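Local coordinates for protein spectinomycin phosphotransferase (Legionella pneumophila, PDB 3I1A) that probably phosphorylates the antibiotic spectinomycin with a nucleotide as phosphate donor, as an aminoglycoside phosphotransferase of protein-kinase-like fold that confers resistance, at residues D273-I285 and P319-E330. Sequence-based numbering, arbitrary orientation. Where two conformers were deposited one is given.
Sequences DKTILSYYRHERI and PNNVVEIAFATE
Ala326 is the bump at the middle of this contact: its methyl drops among Arg281, His282 and Ile285 and makes a CH-pi contact over the face of the His282 imidazole, 3.9 Å from CB to the ring centroid. The ring's rotation is fixed by His282 ND1, which gives an in-plane hydrogen bond of 2.8 Å to Ser278 O one turn back. His282 NE2 meets the edge of the Phe327 ring, rim to rim, with the planes 30° apart. Toward the start of helix 322-329, Ile285 CD1 pushes in against the Val322 backbone and lies 3.7 Å from Val322 CB, while its CG2 branch touches Val323 CG2.

At the other end Thr329 splits its two branches. CG2, anti to the backbone N, packs on Ser278 CB; OG1 accepts from Arg281 NH1 at 2.7 Å, in the guanidinium plane, and itself donates to Ile325 O. Arg281 NE also bonds Met244 O. Ser278 OG donates to Glu330 OE1 (2.9 Å), and a water links that oxygen to Lys274 NZ.

Helix 322-329 thus runs nearly antiparallel (153°) to 274-285, with an apolar end at Ile285 and a polar, partly water-mediated one at Glu330, where the nearby lysine probably steadies the carboxylate's negative charge.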
ATOM      1  N   ASP A 273       6.913   0.523 -20.250  1.00 19.25           N
ATOM      2  CA  ASP A 273       6.907   1.898 -20.723  1.00 18.21           C
ATOM      3  C   ASP A 273       7.700   2.745 -19.739  1.00 20.78           C
ATOM      4  O   ASP A 273       7.251   3.009 -18.623  1.00 19.42           O
ATOM      5  CB  ASP A 273       5.469   2.406 -20.842  1.00 17.62           C
ATOM      6  CG  ASP A 273       5.387   3.755 -21.510  1.00 18.98           C
ATOM      7  OD1 ASP A 273       6.224   4.624 -21.216  1.00 20.59           O
ATOM      8  OD2 ASP A 273       4.476   3.953 -22.333  1.00 22.94           O
ATOM      9  N   LYS A 274       8.888   3.167 -20.164  1.00 19.00           N
ATOM     10  CA  LYS A 274       9.781   3.945 -19.321  1.00 21.86           C
ATOM     11  C   LYS A 274       9.275   5.324 -18.938  1.00 21.16           C
ATOM     12  O   LYS A 274       9.658   5.865 -17.889  1.00 21.72           O
ATOM     13  CB  LYS A 274      11.159   4.059 -19.986  1.00 25.88           C
ATOM     14  CG  LYS A 274      12.067   5.101 -19.357  1.00 30.24           C
ATOM     15  CD  LYS A 274      13.441   5.116 -20.028  1.00 34.15           C
ATOM     16  CE  LYS A 274      14.249   6.325 -19.599  1.00 36.09           C
ATOM     17  NZ  LYS A 274      13.642   7.596 -20.107  1.00 38.80           N
ATOM     18  N   THR A 275       8.412   5.902 -19.763  1.00 18.27           N
ATOM     19  CA  THR A 275       7.887   7.215 -19.450  1.00 18.64           C
ATOM     20  C   THR A 275       6.879   7.074 -18.313  1.00 17.15           C
ATOM     21  O   THR A 275       6.864   7.873 -17.380  1.00 15.65           O
ATOM     22  CB  THR A 275       7.204   7.846 -20.671  1.00 20.84           C
ATOM     23  OG1 THR A 275       8.167   7.976 -21.736  1.00 21.41           O
ATOM     24  CG2 THR A 275       6.639   9.187 -20.323  1.00 18.47           C
ATOM     25  N   ILE A 276       6.035   6.057 -18.389  1.00 14.53           N
ATOM     26  CA  ILE A 276       5.069   5.877 -17.323  1.00 14.09           C
ATOM     27  C   ILE A 276       5.769   5.393 -16.050  1.00 14.98           C
ATOM     28  O   ILE A 276       5.405   5.796 -14.950  1.00 13.67           O
ATOM     29  CB  ILE A 276       3.949   4.886 -17.706  1.00 14.26           C
ATOM     30  CG1 ILE A 276       3.230   5.380 -18.971  1.00 15.04           C
ATOM     31  CG2 ILE A 276       2.914   4.811 -16.554  1.00 14.94           C
ATOM     32  CD1 ILE A 276       2.152   4.403 -19.483  1.00 17.22           C
ATOM     33  N   LEU A 277       6.788   4.554 -16.196  1.00 15.69           N
ATOM     34  CA  LEU A 277       7.507   4.062 -15.014  1.00 15.58           C
ATOM     35  C   LEU A 277       8.205   5.239 -14.302  1.00 16.72           C
ATOM     36  O   LEU A 277       8.172   5.345 -13.074  1.00 15.92           O
ATOM     37  CB  LEU A 277       8.563   3.019 -15.407  1.00 16.02           C
ATOM     38  CG  LEU A 277       9.166   2.201 -14.254  1.00 17.53           C
ATOM     39  CD1 LEU A 277       8.219   1.076 -13.853  1.00 17.45           C
ATOM     40  CD2 LEU A 277      10.486   1.574 -14.718  1.00 19.21           C
ATOM     41  N   SER A 278       8.826   6.126 -15.077  1.00 17.18           N
ATOM     42  CA  SER A 278       9.509   7.278 -14.480  1.00 18.44           C
ATOM     43  C   SER A 278       8.484   8.244 -13.870  1.00 18.38           C
ATOM     44  O   SER A 278       8.727   8.840 -12.818  1.00 18.60           O
ATOM     45  CB  SER A 278      10.356   8.006 -15.522  1.00 20.51           C
ATOM     46  OG  SER A 278      11.072   9.079 -14.909  1.00 19.63           O
ATOM     47  N   TYR A 279       7.339   8.396 -14.527  1.00 15.82           N
ATOM     48  CA  TYR A 279       6.281   9.259 -14.008  1.00 15.38           C
ATOM     49  C   TYR A 279       5.857   8.804 -12.602  1.00 16.68           C
ATOM     50  O   TYR A 279       5.740   9.615 -11.676  1.00 17.70           O
ATOM     51  CB  TYR A 279       5.043   9.211 -14.902  1.00 14.84           C
ATOM     52  CG  TYR A 279       3.831   9.826 -14.231  1.00 13.95           C
ATOM     53  CD1 TYR A 279       3.730  11.206 -14.069  1.00 14.89           C
ATOM     54  CD2 TYR A 279       2.827   9.020 -13.677  1.00 12.49           C
ATOM     55  CE1 TYR A 279       2.664  11.767 -13.373  1.00 12.09           C
ATOM     56  CE2 TYR A 279       1.755   9.572 -12.970  1.00 14.53           C
ATOM     57  CZ  TYR A 279       1.685  10.951 -12.827  1.00 13.36           C
ATOM     58  OH  TYR A 279       0.631  11.490 -12.152  1.00 16.03           O
ATOM     59  N   TYR A 280       5.589   7.509 -12.444  1.00 14.57           N
ATOM     60  CA  TYR A 280       5.156   7.027 -11.139  1.00 13.93           C
ATOM     61  C   TYR A 280       6.199   7.180 -10.045  1.00 15.25           C
ATOM     62  O   TYR A 280       5.855   7.543  -8.931  1.00 15.53           O
ATOM     63  CB  TYR A 280       4.705   5.564 -11.218  1.00 13.36           C
ATOM     64  CG  TYR A 280       3.281   5.421 -11.699  1.00 14.49           C
ATOM     65  CD1 TYR A 280       2.230   6.004 -10.990  1.00 12.58           C
ATOM     66  CD2 TYR A 280       2.976   4.696 -12.856  1.00 14.26           C
ATOM     67  CE1 TYR A 280       0.917   5.870 -11.413  1.00 15.33           C
ATOM     68  CE2 TYR A 280       1.676   4.552 -13.281  1.00 13.74           C
ATOM     69  CZ  TYR A 280       0.641   5.136 -12.560  1.00 13.79           C
ATOM     70  OH  TYR A 280      -0.679   4.967 -12.931  1.00 12.04           O
ATOM     71  N   ARG A 281       7.466   6.917 -10.353  1.00 15.69           N
ATOM     72  CA  ARG A 281       8.514   7.047  -9.334  1.00 15.99           C
ATOM     73  C   ARG A 281       8.657   8.491  -8.887  1.00 17.17           C
ATOM     74  O   ARG A 281       8.879   8.743  -7.703  1.00 17.05           O
ATOM     75  CB  ARG A 281       9.848   6.537  -9.852  1.00 17.36           C
ATOM     76  CG  ARG A 281       9.839   5.047 -10.058  1.00 16.47           C
ATOM     77  CD  ARG A 281      11.198   4.560 -10.512  1.00 17.97           C
ATOM     78  NE  ARG A 281      11.237   3.103 -10.471  1.00 17.86           N
ATOM     79  CZ  ARG A 281      12.194   2.366 -11.020  1.00 18.54           C
ATOM     80  NH1 ARG A 281      13.204   2.941 -11.663  1.00 21.78           N
ATOM     81  NH2 ARG A 281      12.135   1.040 -10.926  1.00 20.98           N
ATOM     82  N   HIS A 282       8.532   9.445  -9.809  1.00 15.91           N
ATOM     83  CA  HIS A 282       8.616  10.848  -9.404  1.00 17.07           C
ATOM     84  C   HIS A 282       7.340  11.266  -8.682  1.00 14.97           C
ATOM     85  O   HIS A 282       7.396  11.901  -7.631  1.00 16.84           O
ATOM     86  CB  HIS A 282       8.846  11.773 -10.628  1.00 16.59           C
ATOM     87  CG  HIS A 282      10.235  11.703 -11.203  1.00 15.51           C
ATOM     88  ND1 HIS A 282      10.684  10.637 -11.954  1.00 16.71           N
ATOM     89  CD2 HIS A 282      11.284  12.554 -11.098  1.00 16.06           C
ATOM     90  CE1 HIS A 282      11.947  10.834 -12.288  1.00 17.30           C
ATOM     91  NE2 HIS A 282      12.337  11.989 -11.780  1.00 16.90           N
ATOM     92  N   GLU A 283       6.184  10.901  -9.229  1.00 15.63           N
ATOM     93  CA  GLU A 283       4.906  11.281  -8.634  1.00 14.68           C
ATOM     94  C   GLU A 283       4.658  10.692  -7.248  1.00 14.81           C
ATOM     95  O   GLU A 283       4.070  11.343  -6.387  1.00 13.97           O
ATOM     96  CB  GLU A 283       3.759  10.895  -9.579  1.00 14.99           C
ATOM     97  CG  GLU A 283       2.354  11.104  -9.028  1.00 16.64           C
ATOM     98  CD  GLU A 283       1.985  12.552  -8.714  1.00 17.65           C
ATOM     99  OE1 GLU A 283       2.618  13.491  -9.248  1.00 19.04           O
ATOM    100  OE2 GLU A 283       1.031  12.745  -7.936  1.00 20.06           O
ATOM    101  N   ARG A 284       5.087   9.453  -7.012  1.00 14.83           N
ATOM    102  CA  ARG A 284       4.873   8.896  -5.681  1.00 15.28           C
ATOM    103  C   ARG A 284       5.665   9.712  -4.650  1.00 15.62           C
ATOM    104  O   ARG A 284       5.195   9.906  -3.530  1.00 17.16           O
ATOM    105  CB  ARG A 284       5.317   7.440  -5.611  1.00 13.77           C
ATOM    106  CG  ARG A 284       4.828   6.744  -4.340  1.00 15.84           C
ATOM    107  CD  ARG A 284       5.245   5.263  -4.336  1.00 16.34           C
ATOM    108  NE  ARG A 284       4.746   4.591  -3.139  1.00 18.01           N
ATOM    109  CZ  ARG A 284       5.375   4.585  -1.966  1.00 21.46           C
ATOM    110  NH1 ARG A 284       6.548   5.211  -1.828  1.00 19.34           N
ATOM    111  NH2 ARG A 284       4.811   3.977  -0.923  1.00 18.83           N
ATOM    112  N   ILE A 285       6.853  10.189  -5.028  1.00 15.63           N
ATOM    113  CA  ILE A 285       7.657  11.000  -4.090  1.00 16.29           C
ATOM    114  C   ILE A 285       6.965  12.350  -3.874  1.00 16.82           C
ATOM    115  O   ILE A 285       6.906  12.868  -2.751  1.00 17.48           O
ATOM    116  CB  ILE A 285       9.103  11.186  -4.604  1.00 14.67           C
ATOM    117  CG1 ILE A 285       9.762   9.813  -4.739  1.00 15.92           C
ATOM    118  CG2 ILE A 285       9.917  12.049  -3.642  1.00 15.98           C
ATOM    119  CD1 ILE A 285      11.093   9.804  -5.460  1.00 13.04           C
ATOM    120  N   PRO A 319      21.419   8.275  -0.106  1.00 25.58           N
ATOM    121  CA  PRO A 319      22.060   7.538  -1.195  1.00 25.08           C
ATOM    122  C   PRO A 319      21.287   6.273  -1.531  1.00 25.11           C
ATOM    123  O   PRO A 319      20.951   5.486  -0.646  1.00 27.21           O
ATOM    124  CB  PRO A 319      23.447   7.216  -0.626  1.00 23.24           C
ATOM    125  CG  PRO A 319      23.725   8.369   0.237  1.00 25.13           C
ATOM    126  CD  PRO A 319      22.391   8.570   0.959  1.00 25.65           C
ATOM    127  N   ASN A 320      21.008   6.083  -2.815  1.00 24.86           N
ATOM    128  CA  ASN A 320      20.305   4.899  -3.290  1.00 25.32           C
ATOM    129  C   ASN A 320      18.863   4.824  -2.812  1.00 23.59           C
ATOM    130  O   ASN A 320      18.283   3.737  -2.791  1.00 23.64           O
ATOM    131  CB  ASN A 320      21.021   3.616  -2.839  1.00 30.53           C
ATOM    132  CG  ASN A 320      22.521   3.670  -3.028  1.00 32.97           C
ATOM    133  OD1 ASN A 320      23.261   2.923  -2.375  1.00 35.20           O
ATOM    134  ND2 ASN A 320      22.985   4.546  -3.920  1.00 35.48           N
ATOM    135  N   ASN A 321      18.280   5.941  -2.385  1.00 21.74           N
ATOM    136  CA  ASN A 321      16.883   5.876  -1.950  1.00 21.12           C
ATOM    137  C   ASN A 321      15.979   6.307  -3.107  1.00 19.05           C
ATOM    138  O   ASN A 321      16.449   6.422  -4.250  1.00 19.05           O
ATOM    139  CB  ASN A 321      16.632   6.707  -0.680  1.00 21.27           C
ATOM    140  CG  ASN A 321      15.489   6.136   0.172  1.00 22.71           C
ATOM    141  OD1 ASN A 321      14.319   6.246  -0.183  1.00 22.09           O
ATOM    142  ND2 ASN A 321      15.832   5.504   1.290  1.00 23.04           N
ATOM    143  N   VAL A 322      14.703   6.555  -2.831  1.00 18.09           N
ATOM    144  CA  VAL A 322      13.773   6.859  -3.923  1.00 18.70           C
ATOM    145  C   VAL A 322      14.072   8.031  -4.856  1.00 18.62           C
ATOM    146  O   VAL A 322      13.865   7.929  -6.068  1.00 17.22           O
ATOM    147  CB  VAL A 322      12.298   6.945  -3.416  1.00 16.63           C
ATOM    148  CG1 VAL A 322      11.881   5.565  -2.849  1.00 18.28           C
ATOM    149  CG2 VAL A 322      12.110   8.035  -2.350  1.00 15.59           C
ATOM    150  N   VAL A 323      14.575   9.131  -4.314  1.00 17.65           N
ATOM    151  CA  VAL A 323      14.858  10.261  -5.171  1.00 18.74           C
ATOM    152  C   VAL A 323      15.971   9.977  -6.169  1.00 19.49           C
ATOM    153  O   VAL A 323      15.806  10.231  -7.361  1.00 20.33           O
ATOM    154  CB  VAL A 323      15.195  11.526  -4.339  1.00 16.61           C
ATOM    155  CG1 VAL A 323      15.625  12.662  -5.287  1.00 16.20           C
ATOM    156  CG2 VAL A 323      13.970  11.926  -3.515  1.00 14.99           C
ATOM    157  N   GLU A 324      17.096   9.443  -5.702  0.50 19.26           N
ATOM    158  CA  GLU A 324      18.214   9.167  -6.600  0.50 20.21           C
ATOM    159  C   GLU A 324      17.849   8.150  -7.673  0.50 20.43           C
ATOM    160  O   GLU A 324      18.296   8.257  -8.818  0.50 21.83           O
ATOM    161  CB  GLU A 324      19.440   8.696  -5.810  0.50 21.39           C
ATOM    162  CG  GLU A 324      19.957   9.738  -4.827  0.50 21.23           C
ATOM    163  CD  GLU A 324      21.341   9.423  -4.303  0.50 24.37           C
ATOM    164  OE1 GLU A 324      21.690   8.226  -4.239  0.50 23.35           O
ATOM    165  OE2 GLU A 324      22.076  10.375  -3.944  0.50 23.94           O
ATOM    166  N   ILE A 325      17.055   7.155  -7.300  1.00 20.31           N
ATOM    167  CA  ILE A 325      16.600   6.145  -8.255  1.00 20.06           C
ATOM    168  C   ILE A 325      15.613   6.746  -9.274  1.00 20.44           C
ATOM    169  O   ILE A 325      15.653   6.409 -10.461  1.00 20.71           O
ATOM    170  CB  ILE A 325      15.951   4.961  -7.509  1.00 22.14           C
ATOM    171  CG1 ILE A 325      17.036   4.179  -6.753  1.00 22.27           C
ATOM    172  CG2 ILE A 325      15.212   4.048  -8.491  1.00 22.71           C
ATOM    173  CD1 ILE A 325      16.491   3.117  -5.852  1.00 20.88           C
ATOM    174  N   ALA A 326      14.740   7.642  -8.826  1.00 20.74           N
ATOM    175  CA  ALA A 326      13.784   8.283  -9.736  1.00 20.19           C
ATOM    176  C   ALA A 326      14.559   9.085 -10.791  1.00 22.60           C
ATOM    177  O   ALA A 326      14.310   8.955 -11.999  1.00 21.37           O
ATOM    178  CB  ALA A 326      12.839   9.203  -8.958  1.00 20.87           C
ATOM    179  N   PHE A 327      15.506   9.905 -10.341  1.00 22.66           N
ATOM    180  CA  PHE A 327      16.307  10.712 -11.259  1.00 24.92           C
ATOM    181  C   PHE A 327      17.072   9.835 -12.235  1.00 25.76           C
ATOM    182  O   PHE A 327      17.209  10.168 -13.415  1.00 27.37           O
ATOM    183  CB  PHE A 327      17.300  11.587 -10.486  1.00 23.30           C
ATOM    184  CG  PHE A 327      16.655  12.667  -9.674  1.00 22.76           C
ATOM    185  CD1 PHE A 327      15.300  12.944  -9.785  1.00 20.60           C
ATOM    186  CD2 PHE A 327      17.426  13.438  -8.805  1.00 22.85           C
ATOM    187  CE1 PHE A 327      14.722  13.971  -9.046  1.00 23.44           C
ATOM    188  CE2 PHE A 327      16.853  14.463  -8.068  1.00 21.19           C
ATOM    189  CZ  PHE A 327      15.508  14.731  -8.186  1.00 21.80           C
ATOM    190  N   ALA A 328      17.597   8.722 -11.741  1.00 26.79           N
ATOM    191  CA  ALA A 328      18.326   7.805 -12.600  1.00 28.74           C
ATOM    192  C   ALA A 328      17.397   7.169 -13.644  1.00 29.31           C
ATOM    193  O   ALA A 328      17.859   6.707 -14.689  1.00 31.40           O
ATOM    194  CB  ALA A 328      18.979   6.726 -11.766  1.00 28.84           C
ATOM    195  N   THR A 329      16.098   7.144 -13.372  1.00 30.82           N
ATOM    196  CA  THR A 329      15.137   6.547 -14.311  1.00 32.30           C
ATOM    197  C   THR A 329      14.857   7.480 -15.476  1.00 34.87           C
ATOM    198  O   THR A 329      14.644   7.035 -16.604  1.00 34.19           O
ATOM    199  CB  THR A 329      13.784   6.229 -13.632  1.00 30.79           C
ATOM    200  OG1 THR A 329      14.017   5.435 -12.468  1.00 28.35           O
ATOM    201  CG2 THR A 329      12.871   5.447 -14.587  1.00 28.53           C
ATOM    202  N   GLU A 330      14.851   8.777 -15.193  1.00 37.01           N
ATOM    203  CA  GLU A 330      14.591   9.773 -16.221  1.00 39.37           C
ATOM    204  C   GLU A 330      15.824  10.000 -17.081  1.00 40.55           C
ATOM    205  O   GLU A 330      15.737   9.999 -18.313  1.00 42.19           O
ATOM    206  CB  GLU A 330      14.156  11.094 -15.580  1.00 39.56           C
ATOM    207  CG  GLU A 330      13.717  12.142 -16.585  1.00 41.74           C
ATOM    208  CD  GLU A 330      12.524  11.695 -17.411  1.00 42.50           C
ATOM    209  OE1 GLU A 330      12.073  10.535 -17.243  1.00 42.36           O
ATOM    210  OE2 GLU A 330      12.033  12.509 -18.224  1.00 42.68           O
TER
HETATM  211  O   HOH W   1      11.440   8.757 -19.169  1.00 33.74           O